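Local coordinates for protein ATP-dependent DNA ligase (Mycobacterium tuberculosis, PDB 6NHX) that joins DNA ends at the expense of ATP and works with Ku in the non-homologous end joining of double-strand breaks, at residues 6-11 and 36-41; 67-72 and 136-141; 73-78 and 109-114. The protein carries 1 engineered substitution. All coordinates share one frame; numbering follows the deposited sequence.

Interaction 1. Residues 6-11 and 36-41; sequences DNLAPM and RLLVEA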
loop_
_atom_site.group_PDB
_atom_site.type_symbol
_atom_site.label_atom_id
_atom_site.label_comp_id
_atom_site.label_asym_id
_atom_site.label_seq_id
_atom_site.Cartn_x
_atom_site.Cartn_y
_atom_site.Cartn_z
ATOM N N ASP A 6 -9.732 -9.688 18.753
ATOM C CA ASP A 6 -10.864 -9.836 17.849
ATOM C C ASP A 6 -11.728 -8.588 17.754
ATOM O O ASP A 6 -12.713 -8.597 17.008
ATOM C CB ASP A 6 -11.712 -11.043 18.254
ATOM C CG ASP A 6 -11.048 -12.358 17.905
ATOM O OD1 ASP A 6 -10.227 -12.384 16.963
ATOM O OD2 ASP A 6 -11.343 -13.368 18.575
ATOM N N ASN A 7 -11.400 -7.528 18.488
ATOM C CA ASN A 7 -12.047 -6.231 18.325
ATOM C C ASN A 7 -11.131 -5.189 17.701
ATOM O O ASN A 7 -11.540 -4.033 17.550
ATOM C CB ASN A 7 -12.549 -5.710 19.675
ATOM C CG ASN A 7 -13.804 -6.414 20.141
ATOM O OD1 ASN A 7 -14.294 -7.335 19.486
ATOM N ND2 ASN A 7 -14.335 -5.984 21.282
ATOM N N LEU A 8 -9.919 -5.574 17.313
ATOM C CA LEU A 8 -8.874 -4.623 16.963
ATOM C C LEU A 8 -8.954 -4.217 15.501
ATOM O O LEU A 8 -9.173 -5.055 14.619
ATOM C CB LEU A 8 -7.511 -5.267 17.202
ATOM C CG LEU A 8 -6.863 -5.143 18.571
ATOM C CD1 LEU A 8 -5.415 -5.586 18.450
ATOM C CD2 LEU A 8 -6.958 -3.714 19.077
ATOM N N ALA A 9 -8.742 -2.926 15.249
ATOM C CA ALA A 9 -8.583 -2.363 13.920
ATOM C C ALA A 9 -7.341 -1.485 13.905
ATOM O O ALA A 9 -6.975 -0.905 14.932
ATOM C CB ALA A 9 -9.805 -1.517 13.530
ATOM N N PRO A 10 -6.670 -1.380 12.762
ATOM C CA PRO A 10 -5.398 -0.649 12.723
ATOM C C PRO A 10 -5.582 0.850 12.902
ATOM O O PRO A 10 -6.592 1.437 12.502
ATOM C CB PRO A 10 -4.849 -0.957 11.325
ATOM C CG PRO A 10 -5.659 -2.111 10.814
ATOM C CD PRO A 10 -6.995 -2.005 11.472
ATOM N N MET A 11 -4.579 1.453 13.532
ATOM C CA MET A 11 -4.431 2.899 13.582
ATOM C C MET A 11 -3.994 3.404 12.208
ATOM O O MET A 11 -3.293 2.718 11.464
ATOM C CB MET A 11 -3.353 3.220 14.615
ATOM C CG MET A 11 -3.154 4.694 14.904
ATOM S SD MET A 11 -2.024 4.897 16.295
ATOM C CE MET A 11 -1.862 6.691 16.319
ATOM N N ARG A 36 -2.211 -4.055 4.995
ATOM C CA ARG A 36 -2.088 -3.925 6.441
ATOM C C ARG A 36 -2.638 -5.163 7.132
ATOM O O ARG A 36 -3.737 -5.631 6.819
ATOM C CB ARG A 36 -2.886 -2.702 6.885
ATOM C CG ARG A 36 -2.694 -2.358 8.345
ATOM C CD ARG A 36 -1.359 -1.682 8.578
ATOM N NE ARG A 36 -1.254 -1.122 9.918
ATOM C CZ ARG A 36 -1.687 0.083 10.265
ATOM N NH1 ARG A 36 -2.253 0.875 9.365
ATOM N NH2 ARG A 36 -1.545 0.502 11.512
ATOM N N LEU A 37 -1.884 -5.687 8.101
ATOM C CA LEU A 37 -2.330 -6.846 8.859
ATOM C C LEU A 37 -2.073 -6.642 10.341
ATOM O O LEU A 37 -1.014 -6.149 10.736
ATOM C CB LEU A 37 -1.599 -8.122 8.440
ATOM C CG LEU A 37 -1.962 -8.706 7.077
ATOM C CD1 LEU A 37 -1.208 -10.003 6.856
ATOM C CD2 LEU A 37 -3.470 -8.915 6.929
ATOM N N LEU A 38 -3.046 -7.041 11.153
ATOM C CA LEU A 38 -2.832 -7.285 12.574
ATOM C C LEU A 38 -2.621 -8.783 12.739
ATOM O O LEU A 38 -3.368 -9.588 12.170
ATOM C CB LEU A 38 -4.025 -6.809 13.411
ATOM C CG LEU A 38 -4.291 -5.295 13.348
ATOM C CD1 LEU A 38 -5.523 -4.952 14.161
ATOM C CD2 LEU A 38 -3.093 -4.488 13.840
ATOM N N VAL A 39 -1.600 -9.152 13.504
ATOM C CA VAL A 39 -1.155 -10.539 13.601
ATOM C C VAL A 39 -1.174 -10.956 15.066
ATOM O O VAL A 39 -0.506 -10.333 15.900
ATOM C CB VAL A 39 0.256 -10.714 13.026
ATOM C CG1 VAL A 39 0.766 -12.153 13.245
ATOM C CG2 VAL A 39 0.288 -10.311 11.547
ATOM N N GLU A 40 -1.921 -12.006 15.375
ATOM C CA GLU A 40 -1.921 -12.598 16.703
ATOM C C GLU A 40 -1.148 -13.904 16.632
ATOM O O GLU A 40 -1.526 -14.802 15.877
ATOM C CB GLU A 40 -3.350 -12.874 17.160
ATOM C CG GLU A 40 -3.455 -13.511 18.529
ATOM C CD GLU A 40 -4.843 -14.029 18.764
ATOM O OE1 GLU A 40 -5.573 -13.407 19.554
ATOM O OE2 GLU A 40 -5.212 -15.047 18.138
ATOM N N ALA A 41 -0.073 -14.006 17.405
ATOM C CA ALA A 41 0.690 -15.245 17.524
ATOM C C ALA A 41 0.510 -15.811 18.928
ATOM O O ALA A 41 0.794 -15.120 19.910
ATOM C CB ALA A 41 2.168 -14.957 17.259
#
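Arg36 grips the carbonyl oxygen of Met11 with both terminal nitrogens of its guanidinium group, and these are the polar bonds of the contact. NH2 lies 2.8 Å from Met11 O, in the carbonyl plane and on a lone pair, while NH1 reaches Met11 O at 3.0 Å, nearly along the C=O axis. The oxygen sits close to the guanidinium plane, and the two bonds, with N-H...O angles of 143° and 136°, share one acceptor, as expected of a forked, end-on grip. Arginine suits this place because NE remains available for a second partner, the carboxylate of Asp78, so that the group is fixed on two edges and its rotation is settled.

Strand 35-42 belongs to the antiparallel sheet of the nucleotidyltransferase domain of ATP-dependent ligases. Arg36 is one of the residues of the ATP pocket, and its grip ties the loop before strand 12-15 to the sheet beside the nucleotide.

Van der Waals packing makes up the remainder. Pro10 lays CB over the centre of one guanidinium face, 3.5 Å from Arg36 CZ; the compact, rigid ring gives the flat cation a firm surface and cannot compete for its N-H groups. Arg36 CG, anti to the backbone N (chi1 -173°), lies 3.9 Å from Pro10 CG. Two residues further along the strand, Leu38 sends CD1 up to the loop, where it meets Leu8 CB at 3.6 Å and Pro10 CD at 4.3 Å. Leu8 continues onto Val76 of the adjacent strand 74-82 and Leu112 of strand 105-114, the next one over.

Interaction 2. Residues 67-72 and 136-141; sequences AEDLAD and NATSLT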
loop_
_atom_site.group_PDB
_atom_site.type_symbol
_atom_site.label_atom_id
_atom_site.label_comp_id
_atom_site.label_asym_id
_atom_site.label_seq_id
_atom_site.Cartn_x
_atom_site.Cartn_y
_atom_site.Cartn_z
ATOM N N ALA A 67 4.889 -17.510 13.545
ATOM C CA ALA A 67 5.009 -17.724 14.981
ATOM C C ALA A 67 5.706 -19.022 15.350
ATOM O O ALA A 67 5.847 -19.302 16.543
ATOM C CB ALA A 67 3.634 -17.701 15.649
ATOM N N GLU A 68 6.132 -19.829 14.375
ATOM C CA GLU A 68 6.838 -21.060 14.720
ATOM C C GLU A 68 8.118 -20.762 15.492
ATOM O O GLU A 68 8.576 -21.594 16.284
ATOM C CB GLU A 68 7.128 -21.877 13.459
ATOM C CG GLU A 68 8.483 -21.598 12.839
ATOM C CD GLU A 68 8.977 -22.724 11.953
ATOM O OE1 GLU A 68 10.197 -23.002 11.970
ATOM O OE2 GLU A 68 8.148 -23.326 11.236
ATOM N N ASP A 69 8.697 -19.579 15.282
ATOM C CA ASP A 69 9.817 -19.091 16.075
ATOM C C ASP A 69 9.359 -18.446 17.378
ATOM O O ASP A 69 10.164 -18.304 18.305
ATOM C CB ASP A 69 10.587 -18.052 15.250
ATOM C CG ASP A 69 12.051 -17.956 15.635
ATOM O OD1 ASP A 69 12.348 -17.622 16.800
ATOM O OD2 ASP A 69 12.909 -18.203 14.763
ATOM N N LEU A 70 8.089 -18.045 17.464
ATOM C CA LEU A 70 7.535 -17.369 18.630
ATOM C C LEU A 70 6.711 -18.306 19.500
ATOM O O LEU A 70 5.799 -17.854 20.200
ATOM C CB LEU A 70 6.660 -16.195 18.194
ATOM C CG LEU A 70 7.275 -15.043 17.408
ATOM C CD1 LEU A 70 6.170 -14.207 16.794
ATOM C CD2 LEU A 70 8.136 -14.204 18.324
ATOM N N ALA A 71 7.023 -19.606 19.478
ATOM C CA ALA A 71 6.092 -20.599 20.003
ATOM C C ALA A 71 5.795 -20.397 21.484
ATOM O O ALA A 71 4.704 -20.751 21.946
ATOM C CB ALA A 71 6.609 -22.011 19.729
ATOM N N ASP A 72 6.738 -19.842 22.243
ATOM C CA ASP A 72 6.526 -19.622 23.668
ATOM C C ASP A 72 5.856 -18.287 23.972
ATOM O O ASP A 72 5.458 -18.057 25.119
ATOM C CB ASP A 72 7.851 -19.700 24.441
ATOM C CG ASP A 72 8.659 -20.947 24.104
ATOM O OD1 ASP A 72 9.808 -20.801 23.632
ATOM O OD2 ASP A 72 8.150 -22.071 24.312
ATOM N N ASN A 136 14.974 -9.174 17.684
ATOM C CA ASN A 136 16.387 -9.530 17.745
ATOM C C ASN A 136 16.589 -10.973 18.182
ATOM O O ASN A 136 17.650 -11.548 17.922
ATOM C CB ASN A 136 17.122 -8.637 18.745
ATOM C CG ASN A 136 17.253 -7.205 18.283
ATOM O OD1 ASN A 136 17.134 -6.901 17.095
ATOM N ND2 ASN A 136 17.498 -6.306 19.234
ATOM N N ALA A 137 15.607 -11.559 18.858
ATOM C CA ALA A 137 15.711 -12.917 19.365
ATOM C C ALA A 137 14.956 -13.936 18.521
ATOM O O ALA A 137 14.998 -15.129 18.841
ATOM C CB ALA A 137 15.213 -12.969 20.812
ATOM N N THR A 138 14.269 -13.509 17.461
ATOM C CA THR A 138 13.413 -14.396 16.677
ATOM C C THR A 138 13.624 -14.115 15.190
ATOM O O THR A 138 14.533 -13.379 14.794
ATOM C CB THR A 138 11.942 -14.203 17.062
ATOM O OG1 THR A 138 11.548 -12.869 16.721
ATOM C CG2 THR A 138 11.723 -14.443 18.561
ATOM N N SER A 139 12.745 -14.695 14.362
ATOM C CA SER A 139 12.723 -14.523 12.911
ATOM C C SER A 139 11.773 -13.416 12.459
ATOM O O SER A 139 11.616 -13.191 11.253
ATOM C CB SER A 139 12.288 -15.825 12.240
ATOM O OG SER A 139 10.908 -16.055 12.472
ATOM N N LEU A 140 11.109 -12.756 13.393
ATOM C CA LEU A 140 10.233 -11.651 13.051
ATOM C C LEU A 140 11.040 -10.547 12.384
ATOM O O LEU A 140 12.144 -10.209 12.828
ATOM C CB LEU A 140 9.615 -11.127 14.341
ATOM C CG LEU A 140 8.537 -10.047 14.294
ATOM C CD1 LEU A 140 7.335 -10.489 13.484
ATOM C CD2 LEU A 140 8.125 -9.731 15.719
ATOM N N THR A 141 10.472 -9.964 11.325
ATOM C CA THR A 141 11.109 -8.916 10.524
ATOM C C THR A 141 10.603 -7.543 10.971
ATOM O O THR A 141 9.422 -7.224 10.783
ATOM C CB THR A 141 10.809 -9.161 9.044
ATOM O OG1 THR A 141 11.223 -10.486 8.689
ATOM C CG2 THR A 141 11.535 -8.149 8.160
#
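Asp69 and Thr138 bring the two backbones nearest, their CA atoms 5.9 Å apart. Segment 67-72 is an irregular turn, held within itself by a bond from Leu70 N to Ala67 O, and segment 136-141 runs on from helix 124-136.

The Asp69 side chain spans Thr138 and Ser139. With CG anti to the backbone N (chi1 -153°), its carboxylate is carried over to the facing segment, where OD1 rests 3.4 Å from Thr138 CA and OD2 lies 3.5 Å from Ser139 CB. Behind the carboxylate, Asp69 CB meets Ser139 OG at 3.4 Å. These are van der Waals contacts at the surface, where a short, charged side chain can rest its carboxylate and CB on the opposing chain and still meet solvent.

In the fold, the contact joins the connection leading into strand 74-82 with the C-terminal end of helix 124-136, a helix that packs against the antiparallel sheet of the nucleotidyltransferase domain, away from the ATP pocket.

Leu70 supplies the apolar half. Its CD2 touches Thr138 CG2 at 3.6 Å, the two side chains crossing at about a right angle, and its other neighbours include Leu134, Val75 and Ala41. Threonine serves both sides here: the methyl meets the leucine, while OG1 hydrogen-bonds to Leu134 O of the helix and accepts a weak bond from Leu140 N, 3.4 Å from Thr138 OG1.

Interaction 3. Residues 73-78 and 109-114; sequences HHVVLD and FDLLYL. With ATP (adenosine-5'-triphosphate), chain B.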
loop_
_atom_site.group_PDB
_atom_site.type_symbol
_atom_site.label_atom_id
_atom_site.label_comp_id
_atom_site.label_asym_id
_atom_site.label_seq_id
_atom_site.Cartn_x
_atom_site.Cartn_y
_atom_site.Cartn_z
ATOM N N HIS A 73 5.722 -17.413 22.986
ATOM C CA HIS A 73 5.197 -16.072 23.191
ATOM C C HIS A 73 3.718 -15.991 22.827
ATOM O O HIS A 73 3.198 -16.760 22.015
ATOM C CB HIS A 73 5.955 -15.061 22.323
ATOM C CG HIS A 73 7.354 -14.784 22.774
ATOM N ND1 HIS A 73 7.644 -14.071 23.917
ATOM C CD2 HIS A 73 8.548 -15.103 22.218
ATOM C CE1 HIS A 73 8.955 -13.977 24.055
ATOM N NE2 HIS A 73 9.525 -14.588 23.033
ATOM N N HIS A 74 3.048 -14.997 23.411
ATOM C CA HIS A 74 1.728 -14.577 22.956
ATOM C C HIS A 74 1.843 -13.099 22.613
ATOM O O HIS A 74 2.043 -12.272 23.507
ATOM C CB HIS A 74 0.680 -14.811 24.039
ATOM C CG HIS A 74 -0.680 -14.291 23.691
ATOM N ND1 HIS A 74 -1.698 -14.217 24.618
ATOM C CD2 HIS A 74 -1.192 -13.819 22.530
ATOM C CE1 HIS A 74 -2.776 -13.715 24.041
ATOM N NE2 HIS A 74 -2.496 -13.462 22.776
ATOM N N VAL A 75 1.768 -12.768 21.322
ATOM C CA VAL A 75 1.959 -11.391 20.885
ATOM C C VAL A 75 0.879 -10.972 19.901
ATOM O O VAL A 75 0.275 -11.799 19.206
ATOM C CB VAL A 75 3.353 -11.121 20.269
ATOM C CG1 VAL A 75 4.453 -11.355 21.286
ATOM C CG2 VAL A 75 3.558 -11.963 19.018
ATOM N N VAL A 76 0.636 -9.668 19.853
ATOM C CA VAL A 76 -0.127 -9.046 18.781
ATOM C C VAL A 76 0.777 -8.019 18.121
ATOM O O VAL A 76 1.311 -7.127 18.789
ATOM C CB VAL A 76 -1.417 -8.398 19.300
ATOM C CG1 VAL A 76 -2.101 -7.621 18.188
ATOM C CG2 VAL A 76 -2.356 -9.447 19.868
ATOM N N LEU A 77 0.975 -8.172 16.818
ATOM C CA LEU A 77 1.812 -7.287 16.030
ATOM C C LEU A 77 0.958 -6.542 15.021
ATOM O O LEU A 77 -0.117 -6.999 14.619
ATOM C CB LEU A 77 2.865 -8.091 15.259
ATOM C CG LEU A 77 3.717 -8.981 16.158
ATOM C CD1 LEU A 77 4.185 -10.201 15.385
ATOM C CD2 LEU A 77 4.888 -8.193 16.692
ATOM N N ASP A 78 1.449 -5.376 14.637
ATOM C CA ASP A 78 0.900 -4.578 13.551
ATOM C C ASP A 78 1.986 -4.447 12.497
ATOM O O ASP A 78 3.157 -4.257 12.827
ATOM C CB ASP A 78 0.530 -3.201 14.101
ATOM C CG ASP A 78 -0.213 -2.321 13.104
ATOM O OD1 ASP A 78 -0.593 -2.774 12.001
ATOM O OD2 ASP A 78 -0.420 -1.134 13.454
ATOM N N PHE A 109 5.730 -3.372 12.373
ATOM C CA PHE A 109 6.094 -2.032 12.820
ATOM C C PHE A 109 5.438 -1.594 14.120
ATOM O O PHE A 109 5.715 -0.480 14.591
ATOM C CB PHE A 109 5.945 -0.962 11.719
ATOM C CG PHE A 109 4.627 -0.983 10.981
ATOM C CD1 PHE A 109 3.422 -0.719 11.641
ATOM C CD2 PHE A 109 4.597 -1.187 9.589
ATOM C CE1 PHE A 109 2.202 -0.709 10.944
ATOM C CE2 PHE A 109 3.386 -1.178 8.892
ATOM C CZ PHE A 109 2.195 -0.940 9.565
ATOM N N ASP A 110 4.613 -2.437 14.735
ATOM C CA ASP A 110 4.133 -2.121 16.072
ATOM C C ASP A 110 3.915 -3.413 16.844
ATOM O O ASP A 110 3.779 -4.501 16.272
ATOM C CB ASP A 110 2.891 -1.221 16.086
ATOM C CG ASP A 110 2.982 -0.136 17.144
ATOM O OD1 ASP A 110 3.524 -0.431 18.240
ATOM O OD2 ASP A 110 2.527 1.004 16.883
ATOM N N LEU A 111 3.891 -3.266 18.167
ATOM C CA LEU A 111 3.668 -4.362 19.099
ATOM C C LEU A 111 2.572 -3.892 20.036
ATOM O O LEU A 111 2.739 -2.875 20.727
ATOM C CB LEU A 111 4.948 -4.649 19.885
ATOM C CG LEU A 111 4.867 -5.769 20.927
ATOM C CD1 LEU A 111 4.619 -7.125 20.265
ATOM C CD2 LEU A 111 6.149 -5.816 21.743
ATOM N N LEU A 112 1.430 -4.574 20.010
ATOM C CA LEU A 112 0.263 -4.130 20.764
ATOM C C LEU A 112 -0.009 -4.957 22.007
ATOM O O LEU A 112 -0.783 -4.518 22.868
ATOM C CB LEU A 112 -0.991 -4.159 19.880
ATOM C CG LEU A 112 -0.862 -3.458 18.524
ATOM C CD1 LEU A 112 -2.204 -3.426 17.814
ATOM C CD2 LEU A 112 -0.275 -2.049 18.675
ATOM N N TYR A 113 0.593 -6.133 22.120
ATOM C CA TYR A 113 0.399 -7.000 23.267
ATOM C C TYR A 113 1.592 -7.935 23.299
ATOM O O TYR A 113 2.014 -8.446 22.253
ATOM C CB TYR A 113 -0.898 -7.794 23.107
ATOM C CG TYR A 113 -1.167 -8.781 24.220
ATOM C CD1 TYR A 113 -0.620 -10.062 24.194
ATOM C CD2 TYR A 113 -1.992 -8.447 25.288
ATOM C CE1 TYR A 113 -0.866 -10.952 25.191
ATOM C CE2 TYR A 113 -2.251 -9.343 26.298
ATOM C CZ TYR A 113 -1.678 -10.599 26.247
ATOM O OH TYR A 113 -1.909 -11.528 27.225
ATOM N N LEU A 114 2.134 -8.138 24.495
ATOM C CA LEU A 114 3.296 -9.008 24.664
ATOM C C LEU A 114 3.167 -9.741 25.990
ATOM O O LEU A 114 3.302 -9.123 27.054
ATOM C CB LEU A 114 4.576 -8.175 24.623
ATOM C CG LEU A 114 5.904 -8.858 24.961
ATOM C CD1 LEU A 114 6.197 -9.906 23.935
ATOM C CD2 LEU A 114 7.027 -7.837 25.015
HETATM P PG ATP B . -5.131 4.741 3.988
HETATM O O1G ATP B . -4.270 5.653 4.838
HETATM O O2G ATP B . -6.627 4.929 4.152
HETATM O O3G ATP B . -4.706 3.286 4.088
HETATM P PB ATP B . -3.996 4.521 1.298
HETATM O O1B ATP B . -4.150 5.327 0.034
HETATM O O2B ATP B . -4.190 3.020 1.294
HETATM O O3B ATP B . -4.896 5.202 2.449
HETATM P PA ATP B . -1.362 5.721 1.455
HETATM O O1A ATP B . -1.865 7.129 1.372
HETATM O O2A ATP B . -0.692 4.987 0.322
HETATM O O3A ATP B . -2.573 4.812 1.959
HETATM O "O5'" ATP B . -0.526 5.550 2.831
HETATM C "C5'" ATP B . 0.289 4.401 3.044
HETATM C "C4'" ATP B . -0.538 3.221 3.565
HETATM O "O4'" ATP B . 0.383 2.203 3.956
HETATM C "C3'" ATP B . -1.367 3.548 4.789
HETATM O "O3'" ATP B . -2.451 2.627 4.865
HETATM C "C2'" ATP B . -0.394 3.230 5.889
HETATM O "O2'" ATP B . -1.044 2.973 7.142
HETATM C "C1'" ATP B . 0.313 1.985 5.363
HETATM N N9 ATP B . 1.718 1.907 5.812
HETATM C C8 ATP B . 2.792 1.615 5.036
HETATM N N7 ATP B . 3.934 1.591 5.777
HETATM C C5 ATP B . 3.567 1.854 7.046
HETATM C C6 ATP B . 4.271 2.001 8.312
HETATM N N6 ATP B . 5.603 1.880 8.364
HETATM N N1 ATP B . 3.544 2.283 9.403
HETATM C C2 ATP B . 2.213 2.425 9.372
HETATM N N3 ATP B . 1.499 2.321 8.240
HETATM C C4 ATP B . 2.125 2.061 7.070
HETATM O O HOH W 1 0.076 -13.796 27.566
#
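Asp78 O accepts two backbone N-H groups, from Phe109 N at 2.8 Å and from Asp110 N at 3.0 Å. The first donor lies in the carbonyl plane; the second is tilted from it by 30°. Two successive residues facing one is a classic beta bulge, and a second one follows where Leu112 and Tyr113 both face Val76: Leu112 N bonds to Val76 O, and Val76 N to Tyr113 O. Asp78 N completes the pairing by donating to Asp110 O.

The first bulge stands at the ATP pocket. Phe109 has its ring between Asp78 and the nucleotide: CE1 touches Asp78 CG at 3.6 Å, and the adenine covers a face, with Phe109 CE2 3.4 Å from ATP C6. An aromatic ring suits this place because it can lie flat on the base. A chi1 of 49° sets CG between the backbone N and the carbonyl carbon, from where the ring reaches in between Asp78 and the base. The Asp78 carboxylate is satisfied by Arg36 and the hydroxyl of Tyr174, while that of Asp110 pairs with Arg127.

Strands 74-82 and 105-114 run antiparallel as neighbours in the sheet of the nucleotidyltransferase domain. On the face toward helix 124-136, Val75, Leu77, Leu111 and Leu114 pack as apolar side chains; Val75 CG1 and Leu114 CD1, at 3.5 Å, are tight for carbons. Val76 and Tyr113 are on the other face, with CB atoms 3.9 Å apart.

At the far end Tyr113 CE1 lies over the centre of one face of the His74 ring, 3.4 Å from His74 ND1, the planes inclined at 48°. Water 1 sits by both residues, 3.0 Å from Tyr113 OH and more weakly bonded to His74 ND1.

In the fold
Interactions 1 and 3 share the antiparallel sheet, in which strands 35-42 and 74-82 are neighbours, and their centres lie about 9 Å apart. They are joined by the Arg36-Asp78 salt bridge and by packing of Arg36 on Phe109; through the second of these, two residues of the ATP pocket touch each other. Interaction 2 has its centre about 11 Å from that of interaction 3 and 18 Å from that of interaction 1; Leu70 and Leu140 pack on Val75 and Leu77. Along the chain interaction 1 closes first, and interaction 3 falls between the two segments of interaction 2. Interactions 1 and 3 thus reach the nucleotide, while interaction 2 lies where helix 124-136 packs on the sheet.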